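Local structure of lipase (Acinetobacter baumannii, 4OPM) at residues A[117-122]-A[272-277]; A[141-146]-A[238-243]; A[179-184]-A[245-250]. The protein is a putative lipase of the alpha/beta hydrolase fold that probably hydrolyses the ester bonds of triacylglycerols with a serine nucleophile. One frame throughout, in Å; residues are numbered along the deposited sequence. Where two conformers were deposited one is given.

How the interactions relate
The three contacts meet at the probable Ser-His-Asp triad of S120, H274 and D245. Interaction 1 supplies the serine and the histidine; H274 ND1 then reaches D245 OD2 of interaction 3 at 2.8 Å. Interaction 2 is the sheet beside them: strand 137-143 pairs with strand 114-119 of interaction 1, G118 N lying 2.9 Å from F141 O, and its D144 OD2 comes within 2.5 Å of D245 OD2, two acidic groups side by side. Interaction 3 borders this site 10 Å from interaction 1, centre to centre. Polyethylene glycol, probably from the crystallisation liquor, lies about 4 Å from the side chains of S120 and of T181.

Interaction 1: A[117-122]-A[272-277]; sequences AGHSLG and VGHMPI
S120 and H274 meet through one short hydrogen bond, S120 OG to H274 NE2 at 2.6 Å, with the hydroxyl at the edge of the imidazole and in its plane. The serine OG stands anti to its backbone N, beside the carbonyl carbon, which brings it to the NE2 edge of the H274 ring. The tightly packed part of the contact is H119, buried against H274 O and I277 CD1. Its NE2 donates to the carbonyl oxygen of H274, NE2 to O 2.7 Å, nearly straight at 163° and within the H119 ring plane, so the donor is satisfied and the backbone just before M275 is tied to the end of strand 114-119. The same NE2 lies over one face of the H274 ring, toward its rim, but the two rings are inclined at 48° and form no stack. I277 CD1 touches H119 CB at 4.0 Å. The selenomethionine M275 crosses the H119 side chain in one of two modelled conformers, a less certain approach. The solvent side is that of S120 and M275, both partly exposed. S120 has a positive phi of 56°, as expected of a nucleophile elbow, and the G-H-S-L-G sequence from G118 to G122 fits the GxSxG pattern; with D245 bonded to H274 ND1, the arrangement is consistent with a catalytic triad. This turn joins helix 121-132 to strand 114-119, which lies between strands 46-50 and 137-143, while 272-277 leads into helix 276-279, whose P276 and I277 rest on V143.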
# COMPACT_ATOMS: atom_id res chain seq x y z
N ALA A 117 5.71 -5.34 -2.10
CA ALA A 117 4.26 -5.40 -2.32
C ALA A 117 3.69 -4.02 -2.13
O ALA A 117 4.11 -3.29 -1.23
CB ALA A 117 3.60 -6.39 -1.38
N GLY A 118 2.76 -3.66 -2.98
CA GLY A 118 2.15 -2.34 -2.91
C GLY A 118 0.65 -2.37 -3.13
O GLY A 118 0.17 -3.03 -4.06
N HIS A 119 -0.09 -1.69 -2.26
CA HIS A 119 -1.53 -1.55 -2.41
C HIS A 119 -1.85 -0.16 -2.94
O HIS A 119 -1.42 0.83 -2.35
CB HIS A 119 -2.28 -1.80 -1.08
CG HIS A 119 -3.75 -1.50 -1.17
ND1 HIS A 119 -4.35 -0.56 -0.35
CD2 HIS A 119 -4.67 -1.96 -2.06
CE1 HIS A 119 -5.61 -0.49 -0.75
NE2 HIS A 119 -5.84 -1.31 -1.78
N SER A 120 -2.67 -0.07 -4.02
CA SER A 120 -3.19 1.21 -4.54
C SER A 120 -2.02 2.18 -4.87
O SER A 120 -1.18 1.82 -5.69
CB SER A 120 -4.19 1.79 -3.54
OG SER A 120 -4.98 2.83 -4.08
N LEU A 121 -1.92 3.37 -4.21
CA LEU A 121 -0.79 4.29 -4.43
C LEU A 121 0.56 3.62 -4.06
O LEU A 121 1.60 3.93 -4.64
CB LEU A 121 -0.99 5.59 -3.64
CG LEU A 121 0.04 6.69 -3.84
CD1 LEU A 121 0.07 7.16 -5.31
CD2 LEU A 121 -0.24 7.84 -2.93
N GLY A 122 0.50 2.67 -3.12
CA GLY A 122 1.67 1.89 -2.74
C GLY A 122 2.18 1.06 -3.90
O GLY A 122 3.38 0.86 -4.03
N VAL A 272 -15.04 -8.56 -4.03
CA VAL A 272 -14.00 -7.82 -3.33
C VAL A 272 -13.80 -6.51 -4.09
O VAL A 272 -13.85 -6.50 -5.32
CB VAL A 272 -12.69 -8.67 -3.22
CG1 VAL A 272 -11.51 -7.81 -2.73
CG2 VAL A 272 -12.89 -9.87 -2.29
N GLY A 273 -13.59 -5.41 -3.35
CA GLY A 273 -13.38 -4.09 -3.92
C GLY A 273 -11.91 -3.72 -4.04
O GLY A 273 -11.06 -4.57 -4.31
N HIS A 274 -11.62 -2.45 -3.82
CA HIS A 274 -10.26 -1.89 -3.97
C HIS A 274 -9.26 -2.32 -2.88
O HIS A 274 -8.06 -2.11 -3.08
CB HIS A 274 -10.38 -0.35 -3.99
CG HIS A 274 -9.10 0.38 -4.26
ND1 HIS A 274 -8.41 0.22 -5.46
CD2 HIS A 274 -8.44 1.27 -3.49
CE1 HIS A 274 -7.36 1.00 -5.37
NE2 HIS A 274 -7.33 1.66 -4.21
N MSE A 275 -9.72 -2.93 -1.75
CA MSE A 275 -8.80 -3.27 -0.66
C MSE A 275 -8.82 -4.77 -0.28
O MSE A 275 -9.15 -5.14 0.86
CB MSE A 275 -9.14 -2.38 0.57
CG MSE A 275 -8.01 -2.23 1.52
SE MSE A 275 -8.11 -0.46 2.30
CE MSE A 275 -6.35 -0.47 3.05
N PRO A 276 -8.34 -5.68 -1.19
CA PRO A 276 -8.30 -7.12 -0.83
C PRO A 276 -7.49 -7.44 0.44
O PRO A 276 -7.80 -8.42 1.11
CB PRO A 276 -7.61 -7.75 -2.04
CG PRO A 276 -7.95 -6.86 -3.18
CD PRO A 276 -7.88 -5.48 -2.58
N ILE A 277 -6.46 -6.63 0.76
CA ILE A 277 -5.61 -6.87 1.94
C ILE A 277 -6.42 -6.78 3.26
O ILE A 277 -6.01 -7.38 4.26
CB ILE A 277 -4.36 -5.97 1.96
CG1 ILE A 277 -4.72 -4.47 2.07
CG2 ILE A 277 -3.49 -6.28 0.71
CD1 ILE A 277 -3.50 -3.52 2.33

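Interaction 2: A[141-146]-A[238-243]; sequences FLVDSG and LILWGK
F141 to V143 pair in parallel with L238 to L240, where strands 137-143 and 237-242 adjoin in the central sheet. The backbone ladder uses L238 O, L142 O and L240 O as acceptors: L142 N donates to L238 O at 2.8 Å, L240 N to L142 O at 2.9 Å and D144 N to L240 O at 3.0 Å. Beyond the ladder a side chain takes over: G242 N donates to D144 OD2, N to OD2 3.1 Å, almost straight at 176° and on the syn lone pair. D144 CG lies anti to the carbonyl carbon (chi1 -60°), and OD2 sits over a face of the W241 indole. D144 CA lies over its six-membered ring, 3.4 Å from the centroid, a CH-pi contact. The indole NE1 is satisfied by I248 O. F141, V143, L238 and L240 share one face of the sheet, L142 and I239 the other; F141 lies alongside L238, its CE1 3.6 Å from L238 CD2. S145 OG donates to G146 O, whereas S145 O is buried without a polar partner. D144 OD2 also lies close to D245 OD2, which puts D144 beside the probable triad; the bond from G242 N may partly offset charge on D144.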
# COMPACT_ATOMS: atom_id res chain seq x y z
N PHE A 141 4.51 -7.38 -6.02
CA PHE A 141 3.15 -7.84 -5.79
C PHE A 141 2.27 -6.61 -5.84
O PHE A 141 2.41 -5.72 -5.01
CB PHE A 141 3.01 -8.63 -4.48
CG PHE A 141 1.61 -9.11 -4.13
CD1 PHE A 141 0.69 -9.42 -5.13
CD2 PHE A 141 1.24 -9.29 -2.80
CE1 PHE A 141 -0.59 -9.88 -4.80
CE2 PHE A 141 -0.03 -9.77 -2.47
CZ PHE A 141 -0.94 -10.07 -3.47
N LEU A 142 1.44 -6.52 -6.87
CA LEU A 142 0.59 -5.36 -7.09
C LEU A 142 -0.84 -5.68 -6.73
O LEU A 142 -1.47 -6.51 -7.37
CB LEU A 142 0.69 -4.88 -8.54
CG LEU A 142 2.11 -4.49 -9.04
CD1 LEU A 142 2.11 -4.20 -10.55
CD2 LEU A 142 2.67 -3.29 -8.26
N VAL A 143 -1.35 -5.00 -5.71
CA VAL A 143 -2.72 -5.19 -5.24
C VAL A 143 -3.53 -3.95 -5.61
O VAL A 143 -3.36 -2.91 -4.96
CB VAL A 143 -2.80 -5.51 -3.72
CG1 VAL A 143 -4.24 -5.84 -3.31
CG2 VAL A 143 -1.84 -6.65 -3.32
N ASP A 144 -4.40 -4.04 -6.63
CA ASP A 144 -5.24 -2.91 -7.11
C ASP A 144 -4.36 -1.64 -7.24
O ASP A 144 -4.68 -0.58 -6.68
CB ASP A 144 -6.43 -2.68 -6.17
CG ASP A 144 -7.32 -3.91 -6.07
OD1 ASP A 144 -6.88 -4.92 -5.48
OD2 ASP A 144 -8.43 -3.90 -6.67
N SER A 145 -3.21 -1.79 -7.89
CA SER A 145 -2.19 -0.77 -8.02
C SER A 145 -2.62 0.41 -8.89
O SER A 145 -3.31 0.23 -9.90
CB SER A 145 -0.93 -1.37 -8.64
OG SER A 145 0.10 -0.40 -8.78
N GLY A 146 -2.10 1.57 -8.54
CA GLY A 146 -2.27 2.76 -9.36
C GLY A 146 -1.32 2.69 -10.55
O GLY A 146 -0.50 1.77 -10.67
N LEU A 238 3.29 -10.52 -9.39
CA LEU A 238 2.00 -11.06 -9.06
C LEU A 238 1.02 -9.89 -9.03
O LEU A 238 1.32 -8.85 -8.42
CB LEU A 238 2.03 -11.81 -7.72
CG LEU A 238 0.71 -12.46 -7.26
CD1 LEU A 238 0.25 -13.57 -8.23
CD2 LEU A 238 0.84 -13.03 -5.86
N ILE A 239 -0.12 -10.03 -9.71
CA ILE A 239 -1.15 -8.98 -9.76
C ILE A 239 -2.40 -9.54 -9.16
O ILE A 239 -2.84 -10.61 -9.57
CB ILE A 239 -1.40 -8.50 -11.23
CG1 ILE A 239 -0.11 -7.95 -11.90
CG2 ILE A 239 -2.55 -7.47 -11.32
CD1 ILE A 239 -0.14 -8.05 -13.44
N LEU A 240 -3.00 -8.81 -8.22
CA LEU A 240 -4.25 -9.25 -7.60
C LEU A 240 -5.21 -8.07 -7.56
O LEU A 240 -4.81 -6.95 -7.25
CB LEU A 240 -4.01 -9.86 -6.21
CG LEU A 240 -5.21 -10.54 -5.56
CD1 LEU A 240 -4.78 -11.74 -4.73
CD2 LEU A 240 -6.01 -9.55 -4.70
N TRP A 241 -6.48 -8.32 -7.92
CA TRP A 241 -7.50 -7.28 -7.95
C TRP A 241 -8.78 -7.73 -7.30
O TRP A 241 -9.10 -8.92 -7.29
CB TRP A 241 -7.83 -6.95 -9.42
CG TRP A 241 -7.79 -5.49 -9.75
CD1 TRP A 241 -8.83 -4.60 -9.75
CD2 TRP A 241 -6.61 -4.73 -10.03
NE1 TRP A 241 -8.38 -3.34 -10.06
CE2 TRP A 241 -7.02 -3.39 -10.24
CE3 TRP A 241 -5.25 -5.05 -10.13
CZ2 TRP A 241 -6.10 -2.38 -10.57
CZ3 TRP A 241 -4.34 -4.05 -10.47
CH2 TRP A 241 -4.77 -2.72 -10.64
N GLY A 242 -9.57 -6.75 -6.88
CA GLY A 242 -10.94 -6.99 -6.46
C GLY A 242 -11.79 -6.73 -7.68
O GLY A 242 -11.68 -5.67 -8.30
N LYS A 243 -12.63 -7.72 -8.08
CA LYS A 243 -13.47 -7.60 -9.27
C LYS A 243 -14.37 -6.34 -9.20
O LYS A 243 -14.58 -5.69 -10.22
CB LYS A 243 -14.34 -8.86 -9.41
CG LYS A 243 -15.31 -8.83 -10.60
CD LYS A 243 -14.91 -9.78 -11.70
CE LYS A 243 -16.00 -9.94 -12.73
NZ LYS A 243 -16.03 -11.31 -13.30

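Interaction 3: A[179-184]-A[245-250]; sequences KQTMFN and DKIINV
Q180 and K246 bring their CA atoms to 6.2 Å, where the C-terminal turn of helix 173-181 passes the loop between strand 237-242 and helix 251-259. K246 carries the polar half of the contact. From CG outward its chain is extended, and its CB lies 3.4 Å from Q180 O while its tip reaches K179 O, one residue before Q180. There K246 NZ donates to K179 O at 3.0 Å, nearly along the C=O axis (C=O...NZ angle 163°). Two waters complete the junction. Water 1 donates to Q180 O and accepts from K246 N, so it joins backbone to backbone; water 2 accepts from K246 NZ and donates to M182 O, joining the lysine tip to the residue just past the helix. The apolar half belongs to I247. Its CG1, anti to the carbonyl carbon (chi1 -49°), lies 4.2 Å from T181 CG2, and the two side chains run alongside each other, pointing the same way. I247 CD1 comes within 4.0 Å of Q180 CB; the same methyl is also 3.5 Å from Q180 O. The T181 hydroxyl turns instead to L177 O of its own helix. On the loop side, D245 OD1 grips the turn twice, accepting from I247 N at 2.8 Å, an Asx turn, and from I248 N at 2.9 Å, the latter from above the carboxylate plane. These two bonds hold the orientation of the carboxylate, whose OD2 is hydrogen-bonded to H274 ND1. A positive lysine tip set against carbonyls at the C-terminal end of a helix would suit the helix dipole, while water carries much of the remaining polar link across this surface contact.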
# COMPACT_ATOMS: atom_id res chain seq x y z
N LYS A 179 -17.48 2.97 1.58
CA LYS A 179 -18.49 2.59 0.58
C LYS A 179 -17.90 2.62 -0.83
O LYS A 179 -18.40 1.93 -1.72
CB LYS A 179 -19.73 3.49 0.65
CG LYS A 179 -20.64 3.14 1.83
CD LYS A 179 -21.79 4.13 2.00
CE LYS A 179 -22.87 3.63 2.94
NZ LYS A 179 -22.45 3.68 4.37
N GLN A 180 -16.84 3.43 -1.05
CA GLN A 180 -16.22 3.50 -2.37
C GLN A 180 -15.04 2.55 -2.52
O GLN A 180 -14.75 2.11 -3.63
CB GLN A 180 -15.72 4.94 -2.71
CG GLN A 180 -16.69 6.10 -2.40
CD GLN A 180 -18.15 5.83 -2.68
OE1 GLN A 180 -19.00 6.00 -1.80
NE2 GLN A 180 -18.48 5.37 -3.88
N THR A 181 -14.32 2.27 -1.42
CA THR A 181 -13.08 1.51 -1.50
C THR A 181 -13.24 0.02 -1.19
O THR A 181 -12.30 -0.73 -1.43
CB THR A 181 -12.01 2.11 -0.57
OG1 THR A 181 -12.48 2.06 0.79
CG2 THR A 181 -11.66 3.53 -0.94
N MSE A 182 -14.36 -0.40 -0.59
CA MSE A 182 -14.52 -1.81 -0.26
C MSE A 182 -15.89 -2.33 -0.64
O MSE A 182 -16.88 -1.62 -0.53
CB MSE A 182 -14.25 -2.05 1.24
CG MSE A 182 -12.82 -1.72 1.63
SE MSE A 182 -12.41 -2.30 3.43
CE MSE A 182 -13.21 -1.10 4.24
N PHE A 183 -15.93 -3.60 -1.08
CA PHE A 183 -17.16 -4.31 -1.41
C PHE A 183 -17.52 -5.25 -0.24
O PHE A 183 -18.69 -5.41 0.10
CB PHE A 183 -17.02 -5.10 -2.71
CG PHE A 183 -18.34 -5.64 -3.22
CD1 PHE A 183 -19.18 -4.85 -3.99
CD2 PHE A 183 -18.75 -6.93 -2.91
CE1 PHE A 183 -20.40 -5.36 -4.49
CE2 PHE A 183 -19.97 -7.44 -3.39
CZ PHE A 183 -20.78 -6.64 -4.16
N ASN A 184 -16.48 -5.85 0.37
CA ASN A 184 -16.64 -6.77 1.50
C ASN A 184 -15.86 -6.22 2.71
O ASN A 184 -14.87 -6.84 3.10
CB ASN A 184 -16.18 -8.16 1.10
CG ASN A 184 -16.42 -9.18 2.17
OD1 ASN A 184 -17.49 -9.21 2.77
ND2 ASN A 184 -15.40 -9.97 2.49
N ASP A 245 -13.73 -3.46 -7.68
CA ASP A 245 -12.96 -2.22 -7.45
C ASP A 245 -13.59 -1.02 -8.18
O ASP A 245 -13.66 -1.01 -9.41
CB ASP A 245 -11.50 -2.41 -7.90
CG ASP A 245 -10.55 -1.33 -7.41
OD1 ASP A 245 -11.00 -0.17 -7.21
OD2 ASP A 245 -9.34 -1.61 -7.30
N LYS A 246 -14.05 -0.01 -7.41
CA LYS A 246 -14.68 1.22 -7.93
C LYS A 246 -13.67 2.33 -8.20
O LYS A 246 -14.00 3.31 -8.88
CB LYS A 246 -15.69 1.75 -6.89
CG LYS A 246 -16.95 0.91 -6.76
CD LYS A 246 -17.79 1.44 -5.60
CE LYS A 246 -19.09 0.68 -5.48
NZ LYS A 246 -19.80 1.04 -4.23
N ILE A 247 -12.47 2.22 -7.62
CA ILE A 247 -11.43 3.24 -7.70
C ILE A 247 -10.60 3.05 -8.96
O ILE A 247 -10.39 4.00 -9.71
CB ILE A 247 -10.55 3.26 -6.40
CG1 ILE A 247 -11.42 3.29 -5.10
CG2 ILE A 247 -9.53 4.41 -6.43
CD1 ILE A 247 -12.46 4.43 -4.99
N ILE A 248 -10.09 1.83 -9.16
CA ILE A 248 -9.27 1.43 -10.31
C ILE A 248 -9.95 0.19 -10.88
O ILE A 248 -9.91 -0.88 -10.25
CB ILE A 248 -7.77 1.21 -9.93
CG1 ILE A 248 -7.22 2.40 -9.07
CG2 ILE A 248 -6.93 1.01 -11.19
CD1 ILE A 248 -5.84 2.21 -8.48
N ASN A 249 -10.61 0.33 -12.04
CA ASN A 249 -11.40 -0.74 -12.66
C ASN A 249 -10.53 -1.96 -12.99
O ASN A 249 -9.40 -1.83 -13.45
CB ASN A 249 -12.15 -0.26 -13.90
CG ASN A 249 -11.29 0.42 -14.92
OD1 ASN A 249 -10.68 1.47 -14.65
ND2 ASN A 249 -11.23 -0.15 -16.11
N VAL A 250 -11.12 -3.16 -12.79
CA VAL A 250 -10.50 -4.47 -12.93
C VAL A 250 -9.79 -4.68 -14.30
O VAL A 250 -8.79 -5.40 -14.34
CB VAL A 250 -11.52 -5.60 -12.60
CG1 VAL A 250 -12.64 -5.69 -13.65
CG2 VAL A 250 -10.82 -6.95 -12.41
O HOH W 1 -14.06 -0.44 -4.51
O HOH W 2 -18.46 -1.18 -2.81